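Local coordinates for protein short chain dehydrogenase/reductase (Acinetobacter baumannii, PDB 4IUY) that probably catalyses NAD(P)(H)-dependent oxidation or reduction as a Rossmann-fold member of the short-chain dehydrogenase/reductase family, at residues Ala113-Asp117 and Lys131-Asn136; Leu228-Thr234 and Asp266-Ala272. One frame throughout, in Å; residues are numbered along the deposited sequence.

Contact 1: Ala113-Asp117 and Lys131-Asn136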
ATOM      1  N   ALA D 113      15.636 -16.057 -10.045  1.00 53.70           N
ATOM      2  CA  ALA D 113      15.807 -17.240  -9.214  1.00 57.19           C
ATOM      3  C   ALA D 113      14.741 -17.207  -8.115  1.00 61.14           C
ATOM      4  O   ALA D 113      14.462 -16.158  -7.545  1.00 60.09           O
ATOM      5  CB  ALA D 113      17.219 -17.305  -8.635  1.00 54.70           C
ATOM      6  N   GLY D 114      14.117 -18.346  -7.853  1.00 69.06           N
ATOM      7  CA  GLY D 114      13.029 -18.409  -6.892  1.00 74.27           C
ATOM      8  C   GLY D 114      12.670 -19.833  -6.502  1.00 77.01           C
ATOM      9  O   GLY D 114      12.490 -20.678  -7.375  1.00 90.41           O
ATOM     10  N   VAL D 115      12.646 -20.121  -5.199  1.00 63.31           N
ATOM     11  CA  VAL D 115      12.184 -21.417  -4.697  1.00 56.91           C
ATOM     12  C   VAL D 115      11.118 -21.275  -3.619  1.00 52.32           C
ATOM     13  O   VAL D 115      10.997 -20.243  -2.953  1.00 46.23           O
ATOM     14  CB  VAL D 115      13.327 -22.285  -4.103  1.00 64.73           C
ATOM     15  CG1 VAL D 115      14.334 -22.660  -5.171  1.00 65.72           C
ATOM     16  CG2 VAL D 115      13.997 -21.570  -2.923  1.00 57.65           C
ATOM     17  N   SER D 116      10.324 -22.317  -3.459  1.00 57.26           N
ATOM     18  CA  SER D 116       9.330 -22.313  -2.403  1.00 59.21           C
ATOM     19  C   SER D 116       9.108 -23.738  -1.920  1.00 59.65           C
ATOM     20  O   SER D 116       9.871 -24.648  -2.234  1.00 60.42           O
ATOM     21  CB  SER D 116       8.028 -21.679  -2.883  1.00 53.49           C
ATOM     22  OG  SER D 116       7.144 -21.428  -1.804  1.00 60.19           O
ATOM     23  N   ASP D 117       8.039 -23.916  -1.168  1.00 57.10           N
ATOM     24  CA  ASP D 117       7.666 -25.193  -0.597  1.00 49.79           C
ATOM     25  C   ASP D 117       6.226 -24.991  -0.155  1.00 52.88           C
ATOM     26  O   ASP D 117       5.649 -23.933  -0.374  1.00 51.31           O
ATOM     27  CB  ASP D 117       8.558 -25.536   0.603  1.00 47.35           C
ATOM     28  CG  ASP D 117       8.649 -27.039   0.863  1.00 59.43           C
ATOM     29  OD1 ASP D 117       7.755 -27.801   0.420  1.00 57.67           O
ATOM     30  OD2 ASP D 117       9.602 -27.462   1.549  1.00 64.11           O
ATOM     31  N   LYS D 131      17.063 -21.625   2.934  1.00 46.20           N
ATOM     32  CA  LYS D 131      16.973 -21.908   1.505  1.00 45.43           C
ATOM     33  C   LYS D 131      16.093 -20.911   0.760  1.00 47.23           C
ATOM     34  O   LYS D 131      16.501 -20.337  -0.237  1.00 53.82           O
ATOM     35  CB  LYS D 131      16.451 -23.322   1.256  1.00 49.64           C
ATOM     36  CG  LYS D 131      16.353 -23.660  -0.223  1.00 59.68           C
ATOM     37  CD  LYS D 131      16.107 -25.127  -0.466  1.00 73.18           C
ATOM     38  CE  LYS D 131      14.782 -25.564   0.148  1.00 89.64           C
ATOM     39  NZ  LYS D 131      13.573 -25.064  -0.599  1.00 96.50           N
ATOM     40  N   ILE D 132      14.879 -20.707   1.259  1.00 46.83           N
ATOM     41  CA  ILE D 132      13.880 -19.876   0.595  1.00 45.21           C
ATOM     42  C   ILE D 132      14.242 -18.386   0.623  1.00 45.67           C
ATOM     43  O   ILE D 132      14.162 -17.701  -0.392  1.00 44.98           O
ATOM     44  CB  ILE D 132      12.500 -20.128   1.201  1.00 46.27           C
ATOM     45  CG1 ILE D 132      12.052 -21.532   0.841  1.00 45.16           C
ATOM     46  CG2 ILE D 132      11.472 -19.070   0.741  1.00 40.14           C
ATOM     47  CD1 ILE D 132      10.927 -22.029   1.690  1.00 43.07           C
ATOM     48  N   VAL D 133      14.643 -17.892   1.787  1.00 41.00           N
ATOM     49  CA  VAL D 133      14.948 -16.481   1.933  1.00 44.54           C
ATOM     50  C   VAL D 133      16.280 -16.087   1.276  1.00 51.40           C
ATOM     51  O   VAL D 133      16.348 -15.037   0.605  1.00 46.56           O
ATOM     52  CB  VAL D 133      14.873 -16.039   3.420  1.00 55.12           C
ATOM     53  CG1 VAL D 133      15.205 -14.573   3.543  1.00 40.20           C
ATOM     54  CG2 VAL D 133      13.457 -16.292   3.978  1.00 40.53           C
ATOM     55  N   ASP D 134      17.313 -16.935   1.408  1.00 41.71           N
ATOM     56  CA  ASP D 134      18.604 -16.649   0.760  1.00 42.95           C
ATOM     57  C   ASP D 134      18.509 -16.651  -0.746  1.00 42.90           C
ATOM     58  O   ASP D 134      19.077 -15.780  -1.400  1.00 41.80           O
ATOM     59  CB  ASP D 134      19.706 -17.616   1.196  1.00 48.49           C
ATOM     60  CG  ASP D 134      20.080 -17.435   2.641  1.00 59.20           C
ATOM     61  OD1 ASP D 134      19.556 -16.483   3.264  1.00 65.55           O
ATOM     62  OD2 ASP D 134      20.888 -18.231   3.147  1.00 63.51           O
ATOM     63  N   THR D 135      17.786 -17.627  -1.286  1.00 41.24           N
ATOM     64  CA  THR D 135      17.547 -17.717  -2.714  1.00 40.62           C
ATOM     65  C   THR D 135      16.636 -16.591  -3.234  1.00 50.06           C
ATOM     66  O   THR D 135      16.912 -16.003  -4.278  1.00 44.37           O
ATOM     67  CB  THR D 135      16.909 -19.064  -3.090  1.00 47.43           C
ATOM     68  OG1 THR D 135      17.853 -20.120  -2.872  1.00 59.58           O
ATOM     69  CG2 THR D 135      16.472 -19.065  -4.567  1.00 53.90           C
ATOM     70  N   ASN D 136      15.564 -16.283  -2.504  1.00 42.88           N
ATOM     71  CA  ASN D 136      14.577 -15.324  -3.007  1.00 45.29           C
ATOM     72  C   ASN D 136      14.919 -13.873  -2.776  1.00 41.72           C
ATOM     73  O   ASN D 136      14.459 -13.004  -3.528  1.00 41.34           O
ATOM     74  CB  ASN D 136      13.178 -15.604  -2.437  1.00 48.22           C
ATOM     75  CG  ASN D 136      12.580 -16.913  -2.934  1.00 54.35           C
ATOM     76  OD1 ASN D 136      12.938 -17.401  -3.987  1.00 69.96           O
ATOM     77  ND2 ASN D 136      11.668 -17.482  -2.168  1.00 57.56           N
TER
HETATM   78  O   HOH W   1      13.083 -13.778  -5.820  1.00 43.46           O
HETATM   79  O   HOH W   2      11.926 -25.863   1.873  1.00 61.44           O
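Asn136 and Val115 are joined by the two hydrogen bonds that link the segments directly, a worked example of how one side-chain amide can read both polar atoms of a backbone residue. The amide oxygen OD1 of Asn136 takes the N-H of Val115 at 3.0 Å, in the carbonyl plane and on a lone pair, while ND2 of Asn136 donates a hydrogen bond to Val115 O at 2.9 Å along a fairly straight path (N-H...O 162°). Val115 O lies close to the amide plane, and the two bonds, one to each end of the amide, fix its rotation and show which end carries the oxygen. With CG anti to the carbonyl carbon (chi1 -67°), the amide reaches out from the helix to the extended loop. Asn136 ND2 has a further partner in Ser181 OG. Within the helix, Thr135 OG1 turns back to Lys131 O, which also accepts from Thr135 N.

Beside this pair Val115 CG2 lies against the helix, 3.8 Å from Thr135 CB, 4.1 Å from Lys131 CG and 4.2 Å from Ile132 CG1, the valine and threonine side chains crossing at about a right angle.

Water joins the margins: one molecule bridges Asp117 OD2 and Lys131 NZ, whose charged atoms stand 5.1 Å apart without direct contact.

Asn-Ala-Gly, the sequence that ends in Ala113 and Gly114, is a hallmark of classical short-chain dehydrogenases, and Asn136 probably corresponds to the asparagine of the family's catalytic tetrad. The loop follows strand 108-111 of the parallel sheet and lies on helix 126-153, with Tyr178 and Pro177 of helix 176-196 alongside.

Contact 2: Leu228-Thr234 and Asp266-Ala272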
ATOM      1  N   LEU D 228      -9.893 -21.551  -7.152  1.00 85.71           N
ATOM      2  CA  LEU D 228      -9.031 -20.386  -7.298  1.00 75.70           C
ATOM      3  C   LEU D 228      -9.274 -19.713  -8.657  1.00 69.79           C
ATOM      4  O   LEU D 228      -9.374 -18.481  -8.722  1.00 59.05           O
ATOM      5  CB  LEU D 228      -7.554 -20.782  -7.147  1.00 71.71           C
ATOM      6  CG  LEU D 228      -6.526 -19.658  -6.931  1.00 67.15           C
ATOM      7  CD1 LEU D 228      -6.636 -19.136  -5.520  1.00 68.64           C
ATOM      8  CD2 LEU D 228      -5.103 -20.130  -7.196  1.00 73.40           C
ATOM      9  N   LEU D 229      -9.363 -20.505  -9.732  1.00 57.83           N
ATOM     10  CA  LEU D 229      -9.649 -19.928 -11.047  1.00 52.94           C
ATOM     11  C   LEU D 229     -10.890 -19.054 -11.057  1.00 45.70           C
ATOM     12  O   LEU D 229     -10.858 -17.967 -11.612  1.00 49.52           O
ATOM     13  CB  LEU D 229      -9.826 -20.995 -12.120  1.00 54.76           C
ATOM     14  CG  LEU D 229      -8.723 -21.202 -13.154  1.00 57.04           C
ATOM     15  CD1 LEU D 229      -9.241 -22.057 -14.333  1.00 52.34           C
ATOM     16  CD2 LEU D 229      -8.121 -19.870 -13.628  1.00 50.08           C
ATOM     17  N   LYS D 230     -11.979 -19.486 -10.425  1.00 47.98           N
ATOM     18  CA  LYS D 230     -13.178 -18.644 -10.466  1.00 53.68           C
ATOM     19  C   LYS D 230     -13.059 -17.373  -9.639  1.00 54.99           C
ATOM     20  O   LYS D 230     -13.816 -16.431  -9.852  1.00 67.66           O
ATOM     21  CB  LYS D 230     -14.451 -19.402 -10.063  1.00 57.24           C
ATOM     22  CG  LYS D 230     -15.093 -20.228 -11.154  1.00 70.91           C
ATOM     23  CD  LYS D 230     -16.561 -20.489 -10.806  1.00 79.74           C
ATOM     24  CE  LYS D 230     -17.324 -21.159 -11.949  1.00 83.54           C
ATOM     25  NZ  LYS D 230     -18.767 -21.416 -11.611  1.00 75.50           N
ATOM     26  N   LYS D 231     -12.068 -17.308  -8.756  1.00 56.03           N
ATOM     27  CA  LYS D 231     -11.875 -16.106  -7.937  1.00 55.21           C
ATOM     28  C   LYS D 231     -11.132 -15.070  -8.765  1.00 48.74           C
ATOM     29  O   LYS D 231     -11.352 -13.870  -8.608  1.00 55.73           O
ATOM     30  CB  LYS D 231     -11.070 -16.400  -6.660  1.00 59.71           C
ATOM     31  CG  LYS D 231     -11.586 -17.521  -5.733  1.00 69.60           C
ATOM     32  CD  LYS D 231     -12.845 -17.201  -4.930  1.00 78.62           C
ATOM     33  CE  LYS D 231     -13.096 -18.329  -3.899  1.00 85.91           C
ATOM     34  NZ  LYS D 231     -14.402 -18.264  -3.167  1.00 85.50           N
ATOM     35  N   ILE D 232     -10.256 -15.535  -9.658  1.00 42.17           N
ATOM     36  CA  ILE D 232      -9.469 -14.627 -10.499  1.00 39.30           C
ATOM     37  C   ILE D 232     -10.367 -13.932 -11.536  1.00 45.32           C
ATOM     38  O   ILE D 232     -11.058 -14.605 -12.297  1.00 40.84           O
ATOM     39  CB  ILE D 232      -8.337 -15.385 -11.235  1.00 39.20           C
ATOM     40  CG1 ILE D 232      -7.391 -16.057 -10.232  1.00 40.64           C
ATOM     41  CG2 ILE D 232      -7.538 -14.438 -12.125  1.00 37.79           C
ATOM     42  CD1 ILE D 232      -6.356 -16.962 -10.877  1.00 39.61           C
ATOM     43  N   PRO D 233     -10.335 -12.587 -11.585  1.00 44.80           N
ATOM     44  CA  PRO D 233     -11.264 -11.831 -12.442  1.00 44.65           C
ATOM     45  C   PRO D 233     -11.274 -12.277 -13.895  1.00 45.25           C
ATOM     46  O   PRO D 233     -12.352 -12.472 -14.442  1.00 45.01           O
ATOM     47  CB  PRO D 233     -10.750 -10.385 -12.329  1.00 43.65           C
ATOM     48  CG  PRO D 233     -10.132 -10.317 -10.982  1.00 46.47           C
ATOM     49  CD  PRO D 233      -9.461 -11.685 -10.810  1.00 48.26           C
ATOM     50  N   THR D 234     -10.117 -12.475 -14.511  1.00 45.36           N
ATOM     51  CA  THR D 234     -10.107 -12.984 -15.880  1.00 44.37           C
ATOM     52  C   THR D 234     -10.356 -14.480 -15.965  1.00 43.67           C
ATOM     53  O   THR D 234     -10.462 -15.029 -17.060  1.00 43.15           O
ATOM     54  CB  THR D 234      -8.775 -12.769 -16.564  1.00 43.99           C
ATOM     55  OG1 THR D 234      -7.789 -13.500 -15.844  1.00 39.83           O
ATOM     56  CG2 THR D 234      -8.412 -11.306 -16.619  1.00 38.93           C
ATOM     57  N   ASP D 266      -1.350 -10.335 -13.237  1.00 32.39           N
ATOM     58  CA  ASP D 266      -2.111 -11.348 -12.526  1.00 32.57           C
ATOM     59  C   ASP D 266      -3.586 -11.443 -12.949  1.00 37.55           C
ATOM     60  O   ASP D 266      -4.364 -12.127 -12.287  1.00 38.56           O
ATOM     61  CB  ASP D 266      -2.003 -11.100 -11.005  1.00 36.35           C
ATOM     62  CG  ASP D 266      -2.731  -9.815 -10.545  1.00 48.83           C
ATOM     63  OD1 ASP D 266      -3.158  -8.990 -11.395  1.00 48.94           O
ATOM     64  OD2 ASP D 266      -2.873  -9.627  -9.313  1.00 49.33           O
ATOM     65  N   GLY D 267      -3.981 -10.767 -14.034  1.00 35.49           N
ATOM     66  CA  GLY D 267      -5.380 -10.806 -14.461  1.00 34.28           C
ATOM     67  C   GLY D 267      -6.344 -10.357 -13.360  1.00 47.41           C
ATOM     68  O   GLY D 267      -7.505 -10.781 -13.322  1.00 42.40           O
ATOM     69  N   GLY D 268      -5.856  -9.487 -12.471  1.00 38.19           N
ATOM     70  CA  GLY D 268      -6.667  -8.899 -11.425  1.00 38.51           C
ATOM     71  C   GLY D 268      -6.768  -9.711 -10.151  1.00 48.01           C
ATOM     72  O   GLY D 268      -7.497  -9.322  -9.228  1.00 40.66           O
ATOM     73  N   HIS D 269      -5.998 -10.800 -10.075  1.00 33.80           N
ATOM     74  CA  HIS D 269      -6.055 -11.702  -8.928  1.00 34.52           C
ATOM     75  C   HIS D 269      -5.910 -10.970  -7.566  1.00 50.45           C
ATOM     76  O   HIS D 269      -6.700 -11.193  -6.631  1.00 38.39           O
ATOM     77  CB  HIS D 269      -4.990 -12.792  -9.050  1.00 35.28           C
ATOM     78  CG  HIS D 269      -5.229 -13.960  -8.147  1.00 51.64           C
ATOM     79  ND1 HIS D 269      -4.380 -15.044  -8.086  1.00 48.76           N
ATOM     80  CD2 HIS D 269      -6.249 -14.233  -7.299  1.00 62.17           C
ATOM     81  CE1 HIS D 269      -4.843 -15.912  -7.205  1.00 54.30           C
ATOM     82  NE2 HIS D 269      -5.984 -15.453  -6.726  1.00 64.87           N
ATOM     83  N   SER D 270      -4.922 -10.088  -7.468  1.00 33.12           N
ATOM     84  CA  SER D 270      -4.650  -9.398  -6.211  1.00 45.58           C
ATOM     85  C   SER D 270      -5.732  -8.360  -5.843  1.00 47.89           C
ATOM     86  O   SER D 270      -5.784  -7.893  -4.713  1.00 45.42           O
ATOM     87  CB  SER D 270      -3.288  -8.705  -6.272  1.00 39.21           C
ATOM     88  OG  SER D 270      -3.328  -7.721  -7.290  1.00 46.12           O
ATOM     89  N   ALA D 271      -6.572  -8.003  -6.816  1.00 52.15           N
ATOM     90  CA  ALA D 271      -7.667  -7.060  -6.623  1.00 44.46           C
ATOM     91  C   ALA D 271      -8.972  -7.788  -6.372  1.00 44.37           C
ATOM     92  O   ALA D 271      -9.984  -7.160  -6.127  1.00 53.84           O
ATOM     93  CB  ALA D 271      -7.815  -6.159  -7.812  1.00 42.14           C
ATOM     94  N   ALA D 272      -8.944  -9.110  -6.464  1.00 41.04           N
ATOM     95  CA  ALA D 272     -10.164  -9.904  -6.410  1.00 45.84           C
ATOM     96  C   ALA D 272     -10.907  -9.693  -5.095  1.00 53.37           C
ATOM     97  O   ALA D 272     -10.285  -9.377  -4.077  1.00 54.87           O
ATOM     98  CB  ALA D 272      -9.845 -11.370  -6.631  1.00 37.51           C
TER
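A type I' beta turn from Asp266 to His269, directly after strand 262-265, the outermost of the Rossmann sheet within this chain, receives the C-terminal end of helix 223-231 and the residues that follow it. Ile232 lays CG1 over the centre of the His269 imidazole, a CH-pi contact of 3.6 Å to the ring centroid and only 9° off its normal. Leu228 meets the same ring at its edge, with CD1 3.9 Å from NE2 of His269. The histidine CG stands anti to its own backbone nitrogen (chi1 -163°), which carries the ring out to these two aliphatic side chains.

Pro233 rests on the turn backbone, its CD 3.3 Å from Gly267 O and its CG 3.3 Å from Gly268 O. Beside it Thr234 N makes a weak hydrogen bond of 3.3 Å to Gly267 O. Ala272 CB meets Lys231 O.

Within the turn, Asp266 OD1 accepts from Gly268 N, forming an Asx turn; OD2 accepts the Ser270 hydroxyl on its syn lone pair and Ser270 N from above the carboxylate plane. Ala197 of the second subunit packs on Pro233, and Thr171 OG1 of the third subunit is hydrogen-bonded to Ala271 O.

The chemistry thus divides: the Asp266 carboxylate braces the turn from within, whereas the join to the residues after the helix rests mainly on van der Waals and CH-pi contact, since the one hydrogen bond between the segments is weak.

Contacts 1 and 2 come in series along the chain, the first closing before the second opens, and do not touch: their centres are 25 Å apart and their nearest atoms about 13 Å. Both draw on loops that leave strands of the same parallel seven-stranded sheet. Strand 108-111 lies at its middle and leads into contact 1, whereas 262-265 is an outermost strand within this chain and leads into contact 2. The partner helices differ, 126-153 for one and 223-231 for the other. Contact 1 involves no other chain, while contact 2 borders two further subunits; the fold thus pairs a contact within one subunit, near the probable active site, with one at the tetramer interface.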